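Local coordinates for cyclic dimeric GMP binding protein (Pseudomonas fluorescens, PDB 3PJV), which binds cyclic di-GMP and, through its periplasmic output domain, relays this signal across the membrane to control periplasmic proteolysis, at the interface of chains A and B. Coordinates in Å, arbitrary orientation; residue numbers count along the deposited sequence, not the author numbering. Chains: chain A/B, Cyclic dimeric GMP binding protein.

The interface of chains A and B. Residues chain A 94-96, 112-114; chain B 14, 17-18, 21.
B:Arg18 runs past the loop of A:Ala94 and A:Gly95, touching it directly with CB and CG and, through a water, with NE. Its CB lies 3.6 Å from the carbonyl O of A:Ala94 and also meets the A:Ala94 methyl. CG, anti to the backbone N (chi1 -177°), continues beside the same carbonyl. After an extended stretch the chain bends at chi3 (-68°), and NE reaches a water at 3.1 Å in an almost straight line, in the plane of the guanidinium. That water is 2.8 Å from A:Gly95 O, so the arginine is tied to the loop indirectly. A:Ala94 CB lies over one face of the guanidinium toward its rim, and the same methyl packs against CG1 of B:Val14 (3.9 Å).

At the preceding residue of the helix, the backbone O of B:Leu17 accepts from A:Ser114 OG (3.1 Å), which approaches in the carbonyl plane on a lone pair at a C=O...O angle of 139°. The same hydroxyl lies 3.2 Å from B:Ala21 N, but off the line of its N-H, which points to B:Leu17 O within the helix, so any second bond would be weak. B:Ala21 also rests against A:Val112, whose CG1 is 3.8 Å from its CA. Helix 7-32 of chain B meets the end of strand 105-114 and the loop leading into strand 96-102 of chain A, and two-fold symmetry repeats the contact with the chains exchanged, a pairing consistent with a domain-swapped dimer.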
loop_
_atom_site.group_PDB
_atom_site.type_symbol
_atom_site.label_atom_id
_atom_site.label_comp_id
_atom_site.label_asym_id
_atom_site.label_seq_id
_atom_site.Cartn_x
_atom_site.Cartn_y
_atom_site.Cartn_z
ATOM N N ALA A 94 4.410 11.921 -7.837
ATOM C CA ALA A 94 3.837 12.365 -6.560
ATOM C C ALA A 94 4.660 11.997 -5.323
ATOM O O ALA A 94 4.101 11.624 -4.303
ATOM C CB ALA A 94 2.404 11.845 -6.406
ATOM N N GLY A 95 5.979 12.121 -5.401
ATOM C CA GLY A 95 6.831 11.763 -4.281
ATOM C C GLY A 95 6.640 12.612 -3.033
ATOM O O GLY A 95 6.045 13.691 -3.078
ATOM N N GLY A 96 7.149 12.119 -1.911
ATOM C CA GLY A 96 7.159 12.881 -0.671
ATOM C C GLY A 96 8.533 12.812 -0.042
ATOM O O GLY A 96 9.268 11.865 -0.276
ATOM N N VAL A 112 10.638 9.459 -0.835
ATOM C CA VAL A 112 9.803 8.277 -1.033
ATOM C C VAL A 112 8.887 8.462 -2.229
ATOM O O VAL A 112 8.303 9.530 -2.415
ATOM C CB VAL A 112 8.923 7.979 0.207
ATOM C CG1 VAL A 112 7.982 6.812 -0.088
ATOM C CG2 VAL A 112 9.786 7.692 1.415
ATOM N N VAL A 113 8.771 7.423 -3.054
ATOM C CA VAL A 113 7.841 7.454 -4.178
ATOM C C VAL A 113 6.966 6.208 -4.111
ATOM O O VAL A 113 7.479 5.087 -4.055
ATOM C CB VAL A 113 8.571 7.553 -5.541
ATOM C CG1 VAL A 113 7.574 7.452 -6.681
ATOM C CG2 VAL A 113 9.336 8.865 -5.646
ATOM N N SER A 114 5.649 6.411 -4.060
ATOM C CA SER A 114 4.701 5.309 -3.901
ATOM C C SER A 114 4.459 4.590 -5.218
ATOM O O SER A 114 4.380 5.224 -6.263
ATOM C CB SER A 114 3.372 5.830 -3.345
ATOM O OG SER A 114 3.587 6.400 -2.070
ATOM N N VAL B 14 -3.369 10.707 -7.594
ATOM C CA VAL B 14 -2.116 11.398 -7.332
ATOM C C VAL B 14 -2.058 11.906 -5.891
ATOM O O VAL B 14 -1.018 11.814 -5.234
ATOM C CB VAL B 14 -1.914 12.578 -8.305
ATOM C CG1 VAL B 14 -0.836 13.511 -7.792
ATOM C CG2 VAL B 14 -1.565 12.054 -9.674
ATOM N N LEU B 17 -1.316 8.890 -3.688
ATOM C CA LEU B 17 0.070 8.475 -3.811
ATOM C C LEU B 17 0.988 9.437 -3.064
ATOM O O LEU B 17 1.928 9.013 -2.397
ATOM C CB LEU B 17 0.488 8.376 -5.283
ATOM C CG LEU B 17 -0.182 7.265 -6.099
ATOM C CD1 LEU B 17 0.235 7.399 -7.555
ATOM C CD2 LEU B 17 0.185 5.897 -5.551
ATOM N N ARG B 18 0.701 10.730 -3.162
ATOM C CA ARG B 18 1.515 11.735 -2.475
ATOM C C ARG B 18 1.439 11.604 -0.959
ATOM O O ARG B 18 2.465 11.619 -0.276
ATOM C CB ARG B 18 1.123 13.157 -2.892
ATOM C CG ARG B 18 1.998 14.228 -2.243
ATOM C CD ARG B 18 1.683 15.621 -2.748
ATOM N NE ARG B 18 2.053 15.785 -4.150
ATOM C CZ ARG B 18 1.180 15.985 -5.130
ATOM N NH1 ARG B 18 -0.116 16.057 -4.858
ATOM N NH2 ARG B 18 1.605 16.122 -6.379
ATOM N N ALA B 21 3.170 8.486 0.263
ATOM C CA ALA B 21 4.618 8.650 0.228
ATOM C C ALA B 21 5.102 9.609 1.321
ATOM O O ALA B 21 6.116 9.361 1.980
ATOM C CB ALA B 21 5.070 9.120 -1.149
HETATM O O HOH W 1 5.053 15.526 -4.920
#